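Local coordinates for protein 4-carboxymuconolactone decarboxylase (Sinorhizobium meliloti, PDB 4G9Q) that forms an all-helical trimer of the carboxymuconolactone decarboxylase family and may have peroxiredoxin-type activity, at residues Trp66-Thr80 with Glu235-Tyr247. Numbering follows the deposited sequence.
Sequences WQRPGLNRRDRSLVT and EQAAEVITHLAFY
Arg68 meets the Glu239 carboxylate side-on: NE donates to OE1 at 2.9 Å and NH2 to OE2, both through syn lone pairs, the planes nearly coplanar. Arg76 adds a second salt bridge, its NH2 lying 3.0 Å from Glu239 OE1 but coming from above the carboxylate plane. Its NE and NH2 also donate to Leu71 O and Arg68 O, tying down the loop, while Arg76 NH1 reaches His243 ND1 at 3.1 Å. A lysine in place of Arg76 could not span all these acceptors and would probably leave His243 ND1 or one of the loop carbonyls without its mate. His243 CG stands anti to the backbone N (chi1 -168°), which carries the ring between Arg76 and Thr80, and His243 NE2 donates to Thr80 OG1 (2.8 Å). The segments belong to two family regions of one chain, and within this all-alpha fold the helical segments 73-80 and 235-247 cross at -52°. The His243 edge points at the Trp66 face in a T-shaped pair, planes at 78°. Trp66 NE1 donates in its ring plane to Tyr247 OH (2.9 Å), which also bonds Tyr96, while Thr80 CG2 covers one Tyr247 face as a CH-pi contact. Val79 CG1 packs on Leu244 CD2.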
ATOM      1  N   TRP A  66      14.232  -2.321 -19.804  1.00  9.04           N
ATOM      2  CA  TRP A  66      14.843  -0.993 -19.876  1.00  9.31           C
ATOM      3  C   TRP A  66      15.381  -0.671 -21.267  1.00 10.01           C
ATOM      4  O   TRP A  66      15.602   0.496 -21.588  1.00 10.45           O
ATOM      5  CB  TRP A  66      15.952  -0.838 -18.829  1.00  9.03           C
ATOM      6  CG  TRP A  66      15.450  -0.349 -17.500  1.00  8.67           C
ATOM      7  CD1 TRP A  66      14.997  -1.114 -16.461  1.00  8.37           C
ATOM      8  CD2 TRP A  66      15.360   1.015 -17.065  1.00  7.74           C
ATOM      9  NE1 TRP A  66      14.625  -0.309 -15.410  1.00  7.40           N
ATOM     10  CE2 TRP A  66      14.838   1.001 -15.752  1.00  7.39           C
ATOM     11  CE3 TRP A  66      15.667   2.249 -17.660  1.00  7.40           C
ATOM     12  CZ2 TRP A  66      14.613   2.174 -15.019  1.00  6.46           C
ATOM     13  CZ3 TRP A  66      15.448   3.414 -16.931  1.00  6.04           C
ATOM     14  CH2 TRP A  66      14.922   3.366 -15.622  1.00  6.89           C
ATOM     15  N   GLN A  67      15.565  -1.707 -22.084  1.00 10.61           N
ATOM     16  CA  GLN A  67      16.106  -1.562 -23.438  1.00 11.44           C
ATOM     17  C   GLN A  67      15.039  -1.447 -24.526  1.00 11.28           C
ATOM     18  O   GLN A  67      15.374  -1.246 -25.702  1.00 11.03           O
ATOM     19  CB  GLN A  67      17.066  -2.713 -23.765  1.00 11.93           C
ATOM     20  CG  GLN A  67      18.264  -2.828 -22.823  1.00 15.02           C
ATOM     21  CD  GLN A  67      18.963  -1.502 -22.575  1.00 19.09           C
ATOM     22  OE1 GLN A  67      18.985  -1.002 -21.449  1.00 22.53           O
ATOM     23  NE2 GLN A  67      19.536  -0.922 -23.627  1.00 20.80           N
ATOM     24  N   ARG A  68      13.764  -1.563 -24.143  1.00 10.83           N
ATOM     25  CA  ARG A  68      12.661  -1.458 -25.100  1.00 11.04           C
ATOM     26  C   ARG A  68      12.580  -0.027 -25.629  1.00 11.02           C
ATOM     27  O   ARG A  68      12.373   0.908 -24.856  1.00 11.06           O
ATOM     28  CB  ARG A  68      11.329  -1.870 -24.473  1.00 11.02           C
ATOM     29  CG  ARG A  68      11.240  -3.331 -24.069  1.00 11.65           C
ATOM     30  CD  ARG A  68       9.870  -3.651 -23.461  1.00 13.27           C
ATOM     31  NE  ARG A  68       8.773  -3.363 -24.385  1.00 13.45           N
ATOM     32  CZ  ARG A  68       8.316  -4.201 -25.310  1.00 14.59           C
ATOM     33  NH1 ARG A  68       8.853  -5.408 -25.456  1.00 15.89           N
ATOM     34  NH2 ARG A  68       7.316  -3.827 -26.097  1.00 14.93           N
ATOM     35  N   PRO A  69      12.761   0.146 -26.950  1.00 10.93           N
ATOM     36  CA  PRO A  69      12.976   1.488 -27.506  1.00 10.77           C
ATOM     37  C   PRO A  69      11.738   2.386 -27.596  1.00 10.24           C
ATOM     38  O   PRO A  69      11.886   3.588 -27.836  1.00 10.18           O
ATOM     39  CB  PRO A  69      13.517   1.195 -28.911  1.00 11.05           C
ATOM     40  CG  PRO A  69      12.933  -0.124 -29.259  1.00 11.92           C
ATOM     41  CD  PRO A  69      12.912  -0.903 -27.975  1.00 10.99           C
ATOM     42  N   GLY A  70      10.545   1.816 -27.405  1.00  9.54           N
ATOM     43  CA  GLY A  70       9.292   2.573 -27.485  1.00  9.01           C
ATOM     44  C   GLY A  70       9.162   3.678 -26.450  1.00  8.68           C
ATOM     45  O   GLY A  70       8.410   4.634 -26.634  1.00  8.78           O
ATOM     46  N   LEU A  71       9.895   3.534 -25.355  1.00  7.90           N
ATOM     47  CA  LEU A  71       9.941   4.540 -24.307  1.00  7.55           C
ATOM     48  C   LEU A  71      11.399   4.685 -23.904  1.00  7.47           C
ATOM     49  O   LEU A  71      12.063   3.690 -23.591  1.00  7.09           O
ATOM     50  CB  LEU A  71       9.086   4.107 -23.112  1.00  7.56           C
ATOM     51  CG  LEU A  71       8.797   5.139 -22.017  1.00  7.29           C
ATOM     52  CD1 LEU A  71       7.828   6.221 -22.513  1.00  6.95           C
ATOM     53  CD2 LEU A  71       8.223   4.425 -20.788  1.00  8.00           C
ATOM     54  N   ASN A  72      11.901   5.917 -23.929  1.00  7.45           N
ATOM     55  CA  ASN A  72      13.330   6.151 -23.724  1.00  8.04           C
ATOM     56  C   ASN A  72      13.740   6.083 -22.254  1.00  8.07           C
ATOM     57  O   ASN A  72      12.877   6.016 -21.373  1.00  8.06           O
ATOM     58  CB  ASN A  72      13.816   7.437 -24.429  1.00  8.01           C
ATOM     59  CG  ASN A  72      13.291   8.725 -23.793  1.00  9.45           C
ATOM     60  OD1 ASN A  72      12.918   8.766 -22.623  1.00  8.82           O
ATOM     61  ND2 ASN A  72      13.278   9.798 -24.581  1.00 11.59           N
ATOM     62  N   ARG A  73      15.046   6.080 -21.994  1.00  8.41           N
ATOM     63  CA  ARG A  73      15.545   5.888 -20.628  1.00  8.99           C
ATOM     64  C   ARG A  73      15.162   7.038 -19.699  1.00  8.38           C
ATOM     65  O   ARG A  73      14.906   6.822 -18.517  1.00  7.85           O
ATOM     66  CB  ARG A  73      17.062   5.701 -20.617  1.00  9.89           C
ATOM     67  CG  ARG A  73      17.539   4.327 -21.055  1.00 12.89           C
ATOM     68  CD  ARG A  73      19.069   4.229 -20.991  1.00 18.61           C
ATOM     69  NE  ARG A  73      19.722   5.145 -21.932  1.00 23.59           N
ATOM     70  CZ  ARG A  73      20.516   6.161 -21.591  1.00 25.79           C
ATOM     71  NH1 ARG A  73      20.795   6.412 -20.318  1.00 27.37           N
ATOM     72  NH2 ARG A  73      21.049   6.927 -22.534  1.00 27.54           N
ATOM     73  N   ARG A  74      15.138   8.254 -20.243  1.00  8.19           N
ATOM     74  CA  ARG A  74      14.729   9.437 -19.489  1.00  7.90           C
ATOM     75  C   ARG A  74      13.299   9.276 -18.965  1.00  7.74           C
ATOM     76  O   ARG A  74      13.042   9.479 -17.772  1.00  7.46           O
ATOM     77  CB  ARG A  74      14.871  10.696 -20.356  1.00  8.26           C
ATOM     78  CG  ARG A  74      14.518  12.022 -19.662  1.00  8.97           C
ATOM     79  CD  ARG A  74      13.039  12.336 -19.788  1.00  9.78           C
ATOM     80  NE  ARG A  74      12.718  13.724 -19.446  1.00 11.68           N
ATOM     81  CZ  ARG A  74      11.518  14.268 -19.613  1.00 11.93           C
ATOM     82  NH1 ARG A  74      10.519  13.548 -20.113  1.00 11.92           N
ATOM     83  NH2 ARG A  74      11.314  15.537 -19.284  1.00 12.85           N
ATOM     84  N   ASP A  75      12.379   8.901 -19.853  1.00  7.26           N
ATOM     85  CA  ASP A  75      10.979   8.724 -19.468  1.00  7.45           C
ATOM     86  C   ASP A  75      10.817   7.545 -18.519  1.00  7.01           C
ATOM     87  O   ASP A  75      10.035   7.620 -17.575  1.00  6.75           O
ATOM     88  CB  ASP A  75      10.081   8.530 -20.690  1.00  7.84           C
ATOM     89  CG  ASP A  75       9.869   9.810 -21.479  1.00  9.53           C
ATOM     90  OD1 ASP A  75       9.967  10.910 -20.899  1.00 11.61           O
ATOM     91  OD2 ASP A  75       9.596   9.714 -22.693  1.00 11.79           O
ATOM     92  N   ARG A  76      11.553   6.464 -18.770  1.00  6.79           N
ATOM     93  CA  ARG A  76      11.528   5.308 -17.862  1.00  6.50           C
ATOM     94  C   ARG A  76      12.000   5.683 -16.456  1.00  6.60           C
ATOM     95  O   ARG A  76      11.459   5.195 -15.461  1.00  6.68           O
ATOM     96  CB  ARG A  76      12.344   4.137 -18.418  1.00  6.43           C
ATOM     97  CG  ARG A  76      11.636   3.408 -19.535  1.00  6.90           C
ATOM     98  CD  ARG A  76      12.451   2.242 -20.087  1.00  6.53           C
ATOM     99  NE  ARG A  76      11.869   1.838 -21.364  1.00  7.26           N
ATOM    100  CZ  ARG A  76      10.868   0.973 -21.496  1.00  6.87           C
ATOM    101  NH1 ARG A  76      10.343   0.374 -20.428  1.00  8.06           N
ATOM    102  NH2 ARG A  76      10.397   0.697 -22.704  1.00  7.66           N
ATOM    103  N   SER A  77      12.998   6.559 -16.375  1.00  6.59           N
ATOM    104  CA  SER A  77      13.466   7.047 -15.078  1.00  6.70           C
ATOM    105  C   SER A  77      12.375   7.822 -14.328  1.00  6.70           C
ATOM    106  O   SER A  77      12.188   7.617 -13.129  1.00  6.42           O
ATOM    107  CB  SER A  77      14.733   7.889 -15.231  1.00  6.85           C
ATOM    108  OG  SER A  77      15.868   7.070 -15.474  1.00  8.67           O
ATOM    109  N   LEU A  78      11.650   8.693 -15.033  1.00  6.75           N
ATOM    110  CA  LEU A  78      10.531   9.419 -14.427  1.00  7.08           C
ATOM    111  C   LEU A  78       9.439   8.474 -13.930  1.00  6.98           C
ATOM    112  O   LEU A  78       8.920   8.642 -12.825  1.00  7.30           O
ATOM    113  CB  LEU A  78       9.937  10.439 -15.403  1.00  7.70           C
ATOM    114  CG  LEU A  78      10.688  11.766 -15.543  1.00  9.38           C
ATOM    115  CD1 LEU A  78      10.119  12.537 -16.725  1.00 11.55           C
ATOM    116  CD2 LEU A  78      10.611  12.592 -14.258  1.00 11.12           C
ATOM    117  N   VAL A  79       9.101   7.483 -14.752  1.00  6.31           N
ATOM    118  CA  VAL A  79       8.100   6.471 -14.397  1.00  6.13           C
ATOM    119  C   VAL A  79       8.529   5.676 -13.161  1.00  6.25           C
ATOM    120  O   VAL A  79       7.720   5.411 -12.262  1.00  6.33           O
ATOM    121  CB  VAL A  79       7.838   5.520 -15.587  1.00  6.23           C
ATOM    122  CG1 VAL A  79       7.024   4.301 -15.163  1.00  5.53           C
ATOM    123  CG2 VAL A  79       7.120   6.272 -16.711  1.00  5.97           C
ATOM    124  N   THR A  80       9.806   5.310 -13.124  1.00  5.72           N
ATOM    125  CA  THR A  80      10.351   4.511 -12.026  1.00  6.05           C
ATOM    126  C   THR A  80      10.371   5.310 -10.720  1.00  6.03           C
ATOM    127  O   THR A  80       9.948   4.805  -9.675  1.00  5.70           O
ATOM    128  CB  THR A  80      11.755   3.984 -12.359  1.00  5.93           C
ATOM    129  OG1 THR A  80      11.704   3.288 -13.612  1.00  6.34           O
ATOM    130  CG2 THR A  80      12.248   3.017 -11.271  1.00  5.90           C
ATOM    131  N   GLU A 235       1.572   4.172 -27.706  1.00  9.14           N
ATOM    132  CA  GLU A 235       2.605   3.146 -27.508  1.00  9.05           C
ATOM    133  C   GLU A 235       3.469   3.459 -26.292  1.00  8.53           C
ATOM    134  O   GLU A 235       3.867   2.551 -25.568  1.00  8.23           O
ATOM    135  CB  GLU A 235       3.455   2.897 -28.769  1.00  9.66           C
ATOM    136  CG  GLU A 235       4.446   3.998 -29.159  1.00 10.71           C
ATOM    137  CD  GLU A 235       5.791   3.908 -28.435  1.00 12.60           C
ATOM    138  OE1 GLU A 235       6.103   2.856 -27.823  1.00 13.26           O
ATOM    139  OE2 GLU A 235       6.544   4.905 -28.483  1.00 12.34           O
ATOM    140  N   GLN A 236       3.745   4.745 -26.065  1.00  7.99           N
ATOM    141  CA  GLN A 236       4.470   5.160 -24.861  1.00  8.00           C
ATOM    142  C   GLN A 236       3.681   4.770 -23.610  1.00  7.87           C
ATOM    143  O   GLN A 236       4.252   4.232 -22.657  1.00  7.44           O
ATOM    144  CB  GLN A 236       4.767   6.664 -24.888  1.00  8.13           C
ATOM    145  CG  GLN A 236       5.980   7.018 -25.764  1.00  8.43           C
ATOM    146  CD  GLN A 236       6.094   8.496 -26.106  1.00 10.88           C
ATOM    147  OE1 GLN A 236       5.211   9.300 -25.802  1.00 10.15           O
ATOM    148  NE2 GLN A 236       7.191   8.855 -26.763  1.00 11.90           N
ATOM    149  N   ALA A 237       2.371   5.023 -23.628  1.00  7.94           N
ATOM    150  CA  ALA A 237       1.495   4.662 -22.511  1.00  7.86           C
ATOM    151  C   ALA A 237       1.499   3.156 -22.272  1.00  7.74           C
ATOM    152  O   ALA A 237       1.510   2.706 -21.129  1.00  7.85           O
ATOM    153  CB  ALA A 237       0.074   5.171 -22.748  1.00  7.97           C
ATOM    154  N   ALA A 238       1.509   2.378 -23.353  1.00  7.78           N
ATOM    155  CA  ALA A 238       1.589   0.923 -23.246  1.00  7.48           C
ATOM    156  C   ALA A 238       2.920   0.507 -22.618  1.00  7.38           C
ATOM    157  O   ALA A 238       2.966  -0.428 -21.820  1.00  7.44           O
ATOM    158  CB  ALA A 238       1.405   0.271 -24.615  1.00  8.14           C
ATOM    159  N   GLU A 239       3.995   1.208 -22.976  1.00  7.13           N
ATOM    160  CA  GLU A 239       5.314   0.935 -22.398  1.00  7.08           C
ATOM    161  C   GLU A 239       5.362   1.295 -20.916  1.00  6.80           C
ATOM    162  O   GLU A 239       6.037   0.618 -20.143  1.00  6.35           O
ATOM    163  CB  GLU A 239       6.428   1.673 -23.152  1.00  7.56           C
ATOM    164  CG  GLU A 239       6.661   1.188 -24.593  1.00  8.72           C
ATOM    165  CD  GLU A 239       7.238  -0.225 -24.692  1.00 11.12           C
ATOM    166  OE1 GLU A 239       7.937  -0.682 -23.760  1.00 12.10           O
ATOM    167  OE2 GLU A 239       7.003  -0.879 -25.730  1.00 13.43           O
ATOM    168  N   VAL A 240       4.656   2.361 -20.534  1.00  6.69           N
ATOM    169  CA  VAL A 240       4.555   2.768 -19.123  1.00  6.48           C
ATOM    170  C   VAL A 240       3.922   1.641 -18.298  1.00  6.33           C
ATOM    171  O   VAL A 240       4.461   1.223 -17.273  1.00  5.98           O
ATOM    172  CB  VAL A 240       3.751   4.090 -18.954  1.00  6.70           C
ATOM    173  CG1 VAL A 240       3.460   4.366 -17.483  1.00  6.92           C
ATOM    174  CG2 VAL A 240       4.510   5.262 -19.568  1.00  7.29           C
ATOM    175  N   ILE A 241       2.791   1.135 -18.774  1.00  6.51           N
ATOM    176  CA  ILE A 241       2.102   0.030 -18.113  1.00  6.51           C
ATOM    177  C   ILE A 241       3.011  -1.199 -18.043  1.00  6.50           C
ATOM    178  O   ILE A 241       3.080  -1.867 -17.011  1.00  6.81           O
ATOM    179  CB  ILE A 241       0.766  -0.304 -18.813  1.00  6.66           C
ATOM    180  CG1 ILE A 241      -0.181   0.901 -18.729  1.00  6.95           C
ATOM    181  CG2 ILE A 241       0.116  -1.544 -18.198  1.00  6.76           C
ATOM    182  CD1 ILE A 241      -1.440   0.782 -19.581  1.00  8.09           C
ATOM    183  N   THR A 242       3.710  -1.482 -19.139  1.00  6.40           N
ATOM    184  CA  THR A 242       4.606  -2.640 -19.211  1.00  6.44           C
ATOM    185  C   THR A 242       5.776  -2.521 -18.224  1.00  6.31           C
ATOM    186  O   THR A 242       6.100  -3.472 -17.502  1.00  6.40           O
ATOM    187  CB  THR A 242       5.098  -2.850 -20.655  1.00  6.61           C
ATOM    188  OG1 THR A 242       3.961  -2.978 -21.516  1.00  6.56           O
ATOM    189  CG2 THR A 242       5.968  -4.107 -20.768  1.00  6.89           C
ATOM    190  N   HIS A 243       6.388  -1.339 -18.178  1.00  5.79           N
ATOM    191  CA  HIS A 243       7.478  -1.056 -17.249  1.00  5.76           C
ATOM    192  C   HIS A 243       7.019  -1.258 -15.799  1.00  5.61           C
ATOM    193  O   HIS A 243       7.729  -1.853 -14.979  1.00  5.56           O
ATOM    194  CB  HIS A 243       7.970   0.378 -17.478  1.00  5.90           C
ATOM    195  CG  HIS A 243       9.257   0.700 -16.793  1.00  6.22           C
ATOM    196  ND1 HIS A 243      10.489   0.415 -17.348  1.00  7.12           N
ATOM    197  CD2 HIS A 243       9.509   1.309 -15.610  1.00  6.50           C
ATOM    198  CE1 HIS A 243      11.442   0.828 -16.531  1.00  7.19           C
ATOM    199  NE2 HIS A 243      10.873   1.366 -15.466  1.00  6.77           N
ATOM    200  N   LEU A 244       5.809  -0.792 -15.509  1.00  5.69           N
ATOM    201  CA  LEU A 244       5.257  -0.849 -14.162  1.00  5.91           C
ATOM    202  C   LEU A 244       4.835  -2.247 -13.712  1.00  5.95           C
ATOM    203  O   LEU A 244       4.681  -2.481 -12.515  1.00  6.20           O
ATOM    204  CB  LEU A 244       4.094   0.135 -14.022  1.00  6.20           C
ATOM    205  CG  LEU A 244       4.514   1.606 -14.043  1.00  7.07           C
ATOM    206  CD1 LEU A 244       3.281   2.503 -14.051  1.00  8.82           C
ATOM    207  CD2 LEU A 244       5.421   1.931 -12.858  1.00  9.06           C
ATOM    208  N   ALA A 245       4.645  -3.172 -14.651  1.00  5.73           N
ATOM    209  CA  ALA A 245       4.412  -4.575 -14.274  1.00  5.81           C
ATOM    210  C   ALA A 245       5.565  -5.086 -13.413  1.00  6.12           C
ATOM    211  O   ALA A 245       5.364  -5.842 -12.458  1.00  6.28           O
ATOM    212  CB  ALA A 245       4.248  -5.448 -15.505  1.00  6.09           C
ATOM    213  N   PHE A 246       6.774  -4.647 -13.746  1.00  6.33           N
ATOM    214  CA  PHE A 246       7.969  -5.075 -13.026  1.00  6.41           C
ATOM    215  C   PHE A 246       8.154  -4.331 -11.716  1.00  6.88           C
ATOM    216  O   PHE A 246       8.442  -4.945 -10.689  1.00  7.53           O
ATOM    217  CB  PHE A 246       9.206  -4.963 -13.925  1.00  6.28           C
ATOM    218  CG  PHE A 246       9.129  -5.838 -15.141  1.00  6.55           C
ATOM    219  CD1 PHE A 246       9.733  -7.098 -15.146  1.00  6.91           C
ATOM    220  CD2 PHE A 246       8.411  -5.434 -16.261  1.00  6.81           C
ATOM    221  CE1 PHE A 246       9.643  -7.922 -16.258  1.00  6.93           C
ATOM    222  CE2 PHE A 246       8.309  -6.256 -17.377  1.00  7.51           C
ATOM    223  CZ  PHE A 246       8.927  -7.507 -17.373  1.00  7.52           C
ATOM    224  N   TYR A 247       7.956  -3.015 -11.745  1.00  7.16           N
ATOM    225  CA  TYR A 247       8.176  -2.187 -10.554  1.00  7.21           C
ATOM    226  C   TYR A 247       7.018  -2.160  -9.569  1.00  7.32           C
ATOM    227  O   TYR A 247       7.232  -1.949  -8.377  1.00  8.11           O
ATOM    228  CB  TYR A 247       8.603  -0.770 -10.947  1.00  7.48           C
ATOM    229  CG  TYR A 247      10.040  -0.745 -11.401  1.00  6.73           C
ATOM    230  CD1 TYR A 247      11.078  -0.687 -10.471  1.00  6.70           C
ATOM    231  CD2 TYR A 247      10.366  -0.830 -12.758  1.00  7.44           C
ATOM    232  CE1 TYR A 247      12.408  -0.690 -10.877  1.00  7.20           C
ATOM    233  CE2 TYR A 247      11.696  -0.837 -13.177  1.00  6.58           C
ATOM    234  CZ  TYR A 247      12.709  -0.764 -12.238  1.00  7.71           C
ATOM    235  OH  TYR A 247      14.024  -0.767 -12.652  1.00  7.12           O
TER
HETATM  236  O   HOH W   1       9.546  -0.931 -27.465  1.00 11.96           O
HETATM  237  O   HOH W   2       8.006  -1.091 -21.150  1.00 11.53           O